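Local coordinates for protein mirolysin (Tannerella forsythia, PDB 6R7V) that is a zinc metallopeptidase of the pappalysin family, held here as a latent zymogen, that probably cleaves peptide bonds once its cysteine switch is released, at residues I71-R80 and A96-L105; W146-I154 and E299-L307. The protein carries 1 engineered substitution. One frame throughout, in Å; residues are numbered along the deposited sequence.

Interaction 1 (I71-R80 and A96-L105); sequences IQVLNEDFRR and AGNANIEFKL
Phe103 presents its ring to helix 64-77 and the residue that ends it in two ways at once: Leu74 CB lies over one face, 4.0 Å from the Phe103 ring centroid in a CH-pi contact, while the Phe103 edge turns into the face of Phe78. That second pair is a T-shaped (edge-to-face) stack with planes at 68°, Phe103 CE1 coming to 3.6 Å from Phe78 CG. Beside the rings, the side-chain amide of Asn75 reads the strand like a neighbouring backbone. With CG anti to its own carbonyl carbon (chi1 -79°), Asn75 OD1 takes Phe103 N at 2.8 Å, and Asn75 ND2 gives a nearly straight bond (174°) to Phe103 O at 2.9 Å, with Phe103 O in the plane of the Asn75 amide. At one end Ile71 CG1 packs on Leu105 CG; at the other Ala96 CB sits over one face of the Arg80 guanidinium, whose nitrogens bond Thr88 and the carbonyl of Asn276. Val209, on the helix that carries zinc ligands His207 and His211, touches both phenylalanines. The two direct hydrogen bonds between the segments thus fix the Asn75 amide's rotation; farther on a water joins Asp77 O to Gly97 O and Ala99 N, whereas Ile101 O is buried without a partner.

Interaction 2 (W146-I154 and E299-L307); sequences WNTRRYLNI and EMQIYANEL
Glu299 opens the short C-terminal helical segment by reaching two consecutive arginines, forming a salt-bridge network at the edge of this metzincin-type domain, where the C-terminal helical turns meet the loop before strand 152-157 of the central sheet. Its chain bends at chi2, which carries the carboxylate between them: in the conformer described, one of two, Arg149 NE bonds Glu299 OE1 at 2.9 Å from the anti side, 33° out of the carboxylate plane, and Arg150 NE forms a longer salt bridge of 3.6 Å to Glu299 OE2. The two guanidinium planes are each turned by roughly 60° from the carboxylate, so neither arginine, Arg149 in this conformer, makes a flat, two-pronged pair.

Met300 follows with an extended start, CG anti to the backbone N (chi1 -175°), then a bend at chi3 that lays CE 3.5 Å from Tyr151 C; the same side chain also touches Trp212 of helix 203-212. One water donates to both Arg150 O and Met300 O, bridging the two backbones. Tyr303, at the N-cap position of helix 304-307, places CD2 over a face of the Arg150 guanidinium.

Leu307 completes the contact from the next turn. The Tyr151 ring is held between Trp146 CE3 on one face and Leu307 CD1 on the opposite one, while its hydroxyl bonds the carbonyl of Arg108. Leu307 CD1 also reaches Arg150 CB, at 3.8 Å.

From the N terminus, the chain runs through strand 45-55 and helix 64-77, and interaction 1 closes a short loop of 15 residues as strand 101-105 returns antiparallel to that helix. Interaction 2 opens later, at the loop before strand 152-157, and closes over 144 residues when the C-terminal helical turns come back. The two are therefore in series, neither nested nor crossed. Strands 101-105 and 152-157 both pair with 45-55, so interaction 1 ties a helix to the sheet and interaction 2 ties the chain's end to it. With centres about 17 Å apart, they meet where Phe103 CE2 packs on Leu152 CD2 at 4.1 Å.

Interaction 1 (I71-R80 and A96-L105)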
loop_
_atom_site.group_PDB
_atom_site.type_symbol
_atom_site.label_atom_id
_atom_site.label_comp_id
_atom_site.label_asym_id
_atom_site.label_seq_id
_atom_site.Cartn_x
_atom_site.Cartn_y
_atom_site.Cartn_z
ATOM N N ILE A 71 -3.922 0.831 12.006
ATOM C CA ILE A 71 -3.863 -0.624 11.949
ATOM C C ILE A 71 -5.284 -1.178 11.868
ATOM O O ILE A 71 -5.541 -2.133 11.108
ATOM C CB ILE A 71 -3.088 -1.178 13.155
ATOM C CG1 ILE A 71 -1.682 -0.558 13.198
ATOM C CG2 ILE A 71 -2.986 -2.722 13.058
ATOM C CD1 ILE A 71 -0.797 -0.736 11.903
ATOM N N GLN A 72 -6.216 -0.538 12.600
ATOM C CA GLN A 72 -7.641 -0.918 12.541
ATOM C C GLN A 72 -8.182 -0.795 11.109
ATOM O O GLN A 72 -8.831 -1.721 10.603
ATOM C CB GLN A 72 -8.455 -0.029 13.475
ATOM C CG GLN A 72 -9.922 -0.434 13.547
ATOM C CD GLN A 72 -10.748 0.485 14.419
ATOM O OE1 GLN A 72 -10.405 1.651 14.666
ATOM N NE2 GLN A 72 -11.872 -0.026 14.892
ATOM N N VAL A 73 -7.867 0.324 10.439
ATOM C CA VAL A 73 -8.330 0.532 9.065
ATOM C C VAL A 73 -7.742 -0.533 8.127
ATOM O O VAL A 73 -8.478 -1.081 7.289
ATOM C CB VAL A 73 -7.952 1.954 8.588
ATOM C CG1 VAL A 73 -8.155 2.102 7.068
ATOM C CG2 VAL A 73 -8.771 3.026 9.316
ATOM N N LEU A 74 -6.446 -0.867 8.261
ATOM C CA LEU A 74 -5.890 -1.902 7.389
ATOM C C LEU A 74 -6.601 -3.228 7.594
ATOM O O LEU A 74 -6.937 -3.897 6.632
ATOM C CB LEU A 74 -4.390 -2.090 7.600
ATOM C CG LEU A 74 -3.498 -0.866 7.281
ATOM C CD1 LEU A 74 -2.049 -1.161 7.637
ATOM C CD2 LEU A 74 -3.530 -0.535 5.767
ATOM N N ASN A 75 -6.893 -3.568 8.842
ATOM C CA ASN A 75 -7.595 -4.821 9.130
ATOM C C ASN A 75 -9.025 -4.800 8.621
ATOM O O ASN A 75 -9.515 -5.851 8.213
ATOM C CB ASN A 75 -7.545 -5.127 10.608
ATOM C CG ASN A 75 -6.190 -5.716 10.979
ATOM O OD1 ASN A 75 -5.759 -6.662 10.340
ATOM N ND2 ASN A 75 -5.506 -5.186 11.976
ATOM N N GLU A 76 -9.662 -3.640 8.564
ATOM C CA GLU A 76 -10.987 -3.558 7.964
ATOM C C GLU A 76 -10.916 -3.708 6.464
ATOM O O GLU A 76 -11.598 -4.572 5.877
ATOM C CB GLU A 76 -11.638 -2.193 8.260
ATOM C CG GLU A 76 -12.038 -2.020 9.716
ATOM C CD GLU A 76 -12.664 -0.669 10.032
ATOM O OE1 GLU A 76 -12.933 0.126 9.102
ATOM O OE2 GLU A 76 -12.866 -0.400 11.234
ATOM N N ASP A 77 -10.047 -2.901 5.810
ATOM C CA ASP A 77 -10.048 -2.895 4.343
ATOM C C ASP A 77 -9.552 -4.188 3.734
ATOM O O ASP A 77 -10.057 -4.563 2.660
ATOM C CB ASP A 77 -9.209 -1.712 3.861
ATOM C CG ASP A 77 -9.801 -0.345 4.237
ATOM O OD1 ASP A 77 -10.975 -0.303 4.695
ATOM O OD2 ASP A 77 -9.115 0.678 4.031
ATOM N N PHE A 78 -8.586 -4.851 4.368
ATOM C CA PHE A 78 -8.035 -6.112 3.854
ATOM C C PHE A 78 -8.827 -7.348 4.295
ATOM O O PHE A 78 -8.423 -8.482 3.995
ATOM C CB PHE A 78 -6.561 -6.228 4.271
ATOM C CG PHE A 78 -5.641 -5.368 3.444
ATOM C CD1 PHE A 78 -5.458 -4.017 3.747
ATOM C CD2 PHE A 78 -5.001 -5.884 2.319
ATOM C CE1 PHE A 78 -4.675 -3.199 2.920
ATOM C CE2 PHE A 78 -4.173 -5.061 1.518
ATOM C CZ PHE A 78 -4.005 -3.734 1.840
ATOM N N ARG A 79 -9.974 -7.145 4.966
ATOM C CA ARG A 79 -10.814 -8.293 5.347
ATOM C C ARG A 79 -12.275 -8.001 4.970
ATOM O O ARG A 79 -13.187 -8.694 5.458
ATOM C CB ARG A 79 -10.672 -8.573 6.842
ATOM C CG ARG A 79 -9.269 -9.062 7.228
ATOM C CD ARG A 79 -9.212 -9.477 8.690
ATOM N NE ARG A 79 -9.565 -8.403 9.614
ATOM C CZ ARG A 79 -9.728 -8.592 10.920
ATOM N NH1 ARG A 79 -9.592 -9.801 11.444
ATOM N NH2 ARG A 79 -10.066 -7.580 11.705
ATOM N N ARG A 80 -12.504 -6.996 4.102
ATOM C CA ARG A 80 -13.849 -6.521 3.749
ATOM C C ARG A 80 -14.746 -6.369 5.015
ATOM O O ARG A 80 -15.923 -6.769 5.043
ATOM C CB ARG A 80 -14.512 -7.385 2.670
ATOM C CG ARG A 80 -15.677 -6.613 2.020
ATOM C CD ARG A 80 -15.958 -6.923 0.555
ATOM N NE ARG A 80 -17.036 -6.072 0.040
ATOM C CZ ARG A 80 -16.907 -4.801 -0.371
ATOM N NH1 ARG A 80 -15.724 -4.186 -0.323
ATOM N NH2 ARG A 80 -17.971 -4.123 -0.792
ATOM N N ALA A 96 -16.149 -7.643 -5.333
ATOM C CA ALA A 96 -15.322 -7.220 -4.203
ATOM C C ALA A 96 -14.627 -8.396 -3.531
ATOM O O ALA A 96 -15.201 -9.475 -3.396
ATOM C CB ALA A 96 -16.177 -6.475 -3.197
ATOM N N GLY A 97 -13.394 -8.156 -3.122
ATOM C CA GLY A 97 -12.569 -9.175 -2.516
ATOM C C GLY A 97 -12.317 -8.964 -1.041
ATOM O O GLY A 97 -12.282 -7.836 -0.515
ATOM N N ASN A 98 -12.109 -10.084 -0.372
ATOM C CA ASN A 98 -11.757 -10.201 1.035
ATOM C C ASN A 98 -10.345 -10.753 1.018
ATOM O O ASN A 98 -10.183 -11.926 0.704
ATOM C CB ASN A 98 -12.739 -11.161 1.699
ATOM C CG ASN A 98 -12.429 -11.462 3.133
ATOM O OD1 ASN A 98 -11.340 -11.165 3.645
ATOM N ND2 ASN A 98 -13.410 -12.078 3.793
ATOM N N ALA A 99 -9.330 -9.916 1.291
ATOM C CA ALA A 99 -7.953 -10.376 1.133
ATOM C C ALA A 99 -7.553 -11.386 2.155
ATOM O O ALA A 99 -6.571 -12.085 1.944
ATOM C CB ALA A 99 -6.986 -9.196 1.193
ATOM N N ASN A 100 -8.253 -11.450 3.303
ATOM C CA ASN A 100 -7.908 -12.398 4.359
ATOM C C ASN A 100 -6.428 -12.228 4.754
ATOM O O ASN A 100 -5.653 -13.190 4.920
ATOM C CB ASN A 100 -8.268 -13.829 3.953
ATOM C CG ASN A 100 -8.092 -14.859 5.051
ATOM O OD1 ASN A 100 -8.144 -14.540 6.243
ATOM N ND2 ASN A 100 -7.853 -16.097 4.656
ATOM N N ILE A 101 -6.035 -10.950 4.895
ATOM C CA ILE A 101 -4.729 -10.529 5.371
ATOM C C ILE A 101 -4.981 -9.699 6.624
ATOM O O ILE A 101 -5.779 -8.754 6.587
ATOM C CB ILE A 101 -3.978 -9.722 4.275
ATOM C CG1 ILE A 101 -3.706 -10.588 3.045
ATOM C CG2 ILE A 101 -2.656 -9.168 4.833
ATOM C CD1 ILE A 101 -3.098 -9.816 1.816
ATOM N N GLU A 102 -4.275 -10.039 7.708
ATOM C CA GLU A 102 -4.301 -9.342 8.999
ATOM C C GLU A 102 -3.015 -8.605 9.258
ATOM O O GLU A 102 -1.953 -9.100 8.885
ATOM C CB GLU A 102 -4.424 -10.360 10.156
ATOM C CG GLU A 102 -5.759 -10.982 10.412
ATOM C CD GLU A 102 -5.686 -12.091 11.450
ATOM O OE1 GLU A 102 -4.621 -12.316 12.068
ATOM O OE2 GLU A 102 -6.695 -12.795 11.577
ATOM N N PHE A 103 -3.089 -7.531 10.040
ATOM C CA PHE A 103 -1.945 -6.703 10.404
ATOM C C PHE A 103 -1.908 -6.583 11.894
ATOM O O PHE A 103 -2.948 -6.377 12.521
ATOM C CB PHE A 103 -2.061 -5.307 9.779
ATOM C CG PHE A 103 -2.085 -5.312 8.273
ATOM C CD1 PHE A 103 -3.269 -5.565 7.579
ATOM C CD2 PHE A 103 -0.920 -5.104 7.540
ATOM C CE1 PHE A 103 -3.291 -5.577 6.183
ATOM C CE2 PHE A 103 -0.935 -5.158 6.141
ATOM C CZ PHE A 103 -2.129 -5.387 5.469
ATOM N N LYS A 104 -0.723 -6.766 12.487
ATOM C CA LYS A 104 -0.600 -6.592 13.933
ATOM C C LYS A 104 0.683 -5.885 14.228
ATOM O O LYS A 104 1.729 -6.245 13.675
ATOM C CB LYS A 104 -0.621 -7.929 14.703
ATOM C CG LYS A 104 -1.931 -8.691 14.688
ATOM C CD LYS A 104 -1.808 -9.979 15.526
ATOM C CE LYS A 104 -2.925 -10.918 15.181
ATOM N NZ LYS A 104 -2.918 -12.132 16.033
ATOM N N LEU A 105 0.648 -4.942 15.180
ATOM C CA LEU A 105 1.889 -4.310 15.567
ATOM C C LEU A 105 2.808 -5.334 16.232
ATOM O O LEU A 105 2.358 -6.148 17.050
ATOM C CB LEU A 105 1.614 -3.172 16.548
ATOM C CG LEU A 105 0.923 -1.932 15.947
ATOM C CD1 LEU A 105 0.529 -0.947 17.074
ATOM C CD2 LEU A 105 1.877 -1.192 14.982
HETATM O O HOH W 1 -10.277 -7.092 1.376
HETATM O O HOH W 2 -8.731 -12.231 10.348
HETATM O O HOH W 3 -12.974 -5.104 -0.547
#

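Interaction 2 (W146-I154 and E299-L307)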
loop_
_atom_site.group_PDB
_atom_site.type_symbol
_atom_site.label_atom_id
_atom_site.label_comp_id
_atom_site.label_asym_id
_atom_site.label_seq_id
_atom_site.Cartn_x
_atom_site.Cartn_y
_atom_site.Cartn_z
ATOM N N TRP A 146 13.506 -2.310 10.253
ATOM C CA TRP A 146 13.603 -3.557 10.975
ATOM C C TRP A 146 13.529 -4.659 9.948
ATOM O O TRP A 146 12.652 -4.596 9.065
ATOM C CB TRP A 146 12.436 -3.711 11.944
ATOM C CG TRP A 146 12.483 -2.834 13.161
ATOM C CD1 TRP A 146 13.323 -1.778 13.422
ATOM C CD2 TRP A 146 11.637 -2.964 14.301
ATOM N NE1 TRP A 146 13.102 -1.310 14.708
ATOM C CE2 TRP A 146 12.024 -1.973 15.235
ATOM C CE3 TRP A 146 10.659 -3.898 14.681
ATOM C CZ2 TRP A 146 11.426 -1.866 16.492
ATOM C CZ3 TRP A 146 10.003 -3.724 15.877
ATOM C CH2 TRP A 146 10.410 -2.743 16.785
ATOM N N ASN A 147 14.391 -5.679 10.092
ATOM C CA ASN A 147 14.460 -6.849 9.203
ATOM C C ASN A 147 13.212 -6.936 8.247
ATOM O O ASN A 147 12.152 -7.443 8.640
ATOM C CB ASN A 147 14.571 -8.116 10.033
ATOM C CG ASN A 147 14.792 -9.351 9.183
ATOM O OD1 ASN A 147 14.669 -9.336 7.942
ATOM N ND2 ASN A 147 15.042 -10.466 9.851
ATOM N N THR A 148 13.370 -6.504 6.971
ATOM C CA THR A 148 12.238 -6.425 6.041
ATOM C C THR A 148 11.717 -7.793 5.586
ATOM O O THR A 148 10.661 -7.849 4.940
ATOM C CB THR A 148 12.568 -5.538 4.843
ATOM O OG1 THR A 148 13.705 -6.084 4.175
ATOM C CG2 THR A 148 12.848 -4.112 5.256
ATOM N N ARG A 149 12.427 -8.882 5.950
ATOM C CA ARG A 149 11.937 -10.230 5.632
ATOM C C ARG A 149 10.855 -10.616 6.623
ATOM O O ARG A 149 10.075 -11.522 6.361
ATOM C CB ARG A 149 13.072 -11.256 5.732
ATOM C CG ARG A 149 14.289 -10.928 4.885
ATOM C CD ARG A 149 15.403 -11.959 5.045
ATOM N NE ARG A 149 15.030 -13.311 4.609
ATOM C CZ ARG A 149 14.851 -13.666 3.341
ATOM N NH1 ARG A 149 14.942 -12.762 2.371
ATOM N NH2 ARG A 149 14.555 -14.924 3.032
ATOM N N ARG A 150 10.834 -9.964 7.799
ATOM C CA ARG A 150 9.933 -10.333 8.877
ATOM C C ARG A 150 8.907 -9.280 9.247
ATOM O O ARG A 150 7.882 -9.646 9.825
ATOM C CB ARG A 150 10.749 -10.671 10.118
ATOM C CG ARG A 150 11.565 -11.950 9.883
ATOM C CD ARG A 150 12.403 -12.347 11.058
ATOM N NE ARG A 150 13.588 -13.046 10.566
ATOM C CZ ARG A 150 14.544 -13.549 11.334
ATOM N NH1 ARG A 150 14.456 -13.464 12.655
ATOM N NH2 ARG A 150 15.595 -14.144 10.789
ATOM N N TYR A 151 9.185 -8.011 8.993
ATOM C CA TYR A 151 8.266 -6.937 9.367
ATOM C C TYR A 151 7.922 -6.089 8.189
ATOM O O TYR A 151 8.771 -5.803 7.339
ATOM C CB TYR A 151 8.939 -5.974 10.396
ATOM C CG TYR A 151 9.480 -6.642 11.642
ATOM C CD1 TYR A 151 8.723 -6.699 12.814
ATOM C CD2 TYR A 151 10.795 -7.112 11.694
ATOM C CE1 TYR A 151 9.244 -7.249 13.984
ATOM C CE2 TYR A 151 11.342 -7.615 12.873
ATOM C CZ TYR A 151 10.558 -7.692 14.013
ATOM O OH TYR A 151 11.089 -8.237 15.150
ATOM N N LEU A 152 6.670 -5.619 8.169
ATOM C CA LEU A 152 6.290 -4.516 7.288
ATOM C C LEU A 152 6.637 -3.246 8.034
ATOM O O LEU A 152 6.105 -2.978 9.115
ATOM C CB LEU A 152 4.805 -4.528 6.901
ATOM C CG LEU A 152 4.192 -3.190 6.387
ATOM C CD1 LEU A 152 4.828 -2.723 5.056
ATOM C CD2 LEU A 152 2.692 -3.306 6.162
ATOM N N ASN A 153 7.529 -2.451 7.434
ATOM C CA ASN A 153 7.953 -1.163 7.970
ATOM C C ASN A 153 7.126 -0.042 7.364
ATOM O O ASN A 153 7.080 0.088 6.129
ATOM C CB ASN A 153 9.417 -0.908 7.645
ATOM C CG ASN A 153 10.371 -1.788 8.383
ATOM O OD1 ASN A 153 10.984 -1.391 9.385
ATOM N ND2 ASN A 153 10.521 -3.010 7.922
ATOM N N ILE A 154 6.453 0.734 8.223
ATOM C CA ILE A 154 5.667 1.875 7.805
ATOM C C ILE A 154 6.276 3.110 8.418
ATOM O O ILE A 154 6.237 3.243 9.659
ATOM C CB ILE A 154 4.190 1.770 8.210
ATOM C CG1 ILE A 154 3.523 0.472 7.689
ATOM C CG2 ILE A 154 3.464 3.027 7.713
ATOM C CD1 ILE A 154 2.005 0.337 8.131
ATOM N N GLU A 299 8.628 -15.756 3.863
ATOM C CA GLU A 299 9.355 -15.807 5.142
ATOM C C GLU A 299 8.630 -15.020 6.230
ATOM O O GLU A 299 8.701 -15.379 7.409
ATOM C CB GLU A 299 10.789 -15.282 5.003
ATOM C CG GLU A 299 11.783 -15.982 5.910
ATOM C CD GLU A 299 12.461 -15.103 6.939
ATOM O OE1 GLU A 299 13.628 -14.710 6.710
ATOM O OE2 GLU A 299 11.828 -14.810 7.978
ATOM N N MET A 300 7.903 -13.958 5.837
ATOM C CA MET A 300 7.190 -13.161 6.796
ATOM C C MET A 300 6.167 -14.023 7.534
ATOM O O MET A 300 5.826 -13.729 8.675
ATOM C CB MET A 300 6.511 -11.991 6.086
ATOM C CG MET A 300 5.843 -11.055 7.029
ATOM S SD MET A 300 5.329 -9.601 6.158
ATOM C CE MET A 300 6.895 -8.672 6.116
ATOM N N GLN A 301 5.690 -15.099 6.898
ATOM C CA GLN A 301 4.701 -15.940 7.561
ATOM C C GLN A 301 5.297 -16.922 8.553
ATOM O O GLN A 301 4.566 -17.393 9.422
ATOM C CB GLN A 301 3.862 -16.693 6.526
ATOM C CG GLN A 301 3.083 -15.727 5.628
ATOM C CD GLN A 301 2.279 -14.747 6.439
ATOM O OE1 GLN A 301 1.305 -15.128 7.117
ATOM N NE2 GLN A 301 2.708 -13.477 6.427
ATOM N N ILE A 302 6.591 -17.251 8.431
ATOM C CA ILE A 302 7.219 -18.271 9.284
ATOM C C ILE A 302 7.250 -17.814 10.757
ATOM O O ILE A 302 6.877 -18.578 11.650
ATOM C CB ILE A 302 8.631 -18.666 8.768
ATOM C CG1 ILE A 302 8.597 -19.197 7.295
ATOM C CG2 ILE A 302 9.307 -19.721 9.698
ATOM C CD1 ILE A 302 7.726 -20.426 6.976
ATOM N N TYR A 303 7.607 -16.564 10.993
ATOM C CA TYR A 303 7.701 -16.102 12.365
ATOM C C TYR A 303 6.651 -15.038 12.708
ATOM O O TYR A 303 6.768 -14.426 13.764
ATOM C CB TYR A 303 9.128 -15.567 12.629
ATOM C CG TYR A 303 10.201 -16.536 12.188
ATOM C CD1 TYR A 303 10.469 -17.690 12.919
ATOM C CD2 TYR A 303 10.893 -16.344 10.994
ATOM C CE1 TYR A 303 11.420 -18.616 12.491
ATOM C CE2 TYR A 303 11.859 -17.256 10.561
ATOM C CZ TYR A 303 12.118 -18.392 11.313
ATOM O OH TYR A 303 13.036 -19.323 10.873
ATOM N N ALA A 304 5.579 -14.858 11.882
ATOM C CA ALA A 304 4.604 -13.803 12.180
ATOM C C ALA A 304 3.938 -13.938 13.544
ATOM O O ALA A 304 3.796 -12.930 14.237
ATOM C CB ALA A 304 3.535 -13.724 11.106
ATOM N N ASN A 305 3.554 -15.165 13.947
ATOM C CA ASN A 305 2.896 -15.374 15.235
ATOM C C ASN A 305 3.824 -15.021 16.379
ATOM O O ASN A 305 3.392 -14.336 17.297
ATOM C CB ASN A 305 2.395 -16.801 15.391
ATOM C CG ASN A 305 1.145 -17.102 14.610
ATOM O OD1 ASN A 305 1.010 -18.176 14.018
ATOM N ND2 ASN A 305 0.187 -16.181 14.614
ATOM N N GLU A 306 5.091 -15.489 16.321
ATOM C CA GLU A 306 6.131 -15.242 17.321
ATOM C C GLU A 306 6.354 -13.742 17.532
ATOM O O GLU A 306 6.522 -13.270 18.645
ATOM C CB GLU A 306 7.453 -15.885 16.853
ATOM C CG GLU A 306 7.423 -17.410 16.814
ATOM C CD GLU A 306 7.063 -18.075 15.493
ATOM O OE1 GLU A 306 6.075 -17.657 14.845
ATOM O OE2 GLU A 306 7.766 -19.040 15.119
ATOM N N LEU A 307 6.385 -12.997 16.438
ATOM C CA LEU A 307 6.693 -11.576 16.521
ATOM C C LEU A 307 5.518 -10.688 16.920
ATOM O O LEU A 307 5.774 -9.539 17.296
ATOM C CB LEU A 307 7.267 -11.079 15.187
ATOM C CG LEU A 307 8.584 -11.783 14.755
ATOM C CD1 LEU A 307 8.997 -11.312 13.386
ATOM C CD2 LEU A 307 9.714 -11.581 15.781
HETATM O O HOH W 4 7.448 -12.380 10.456
#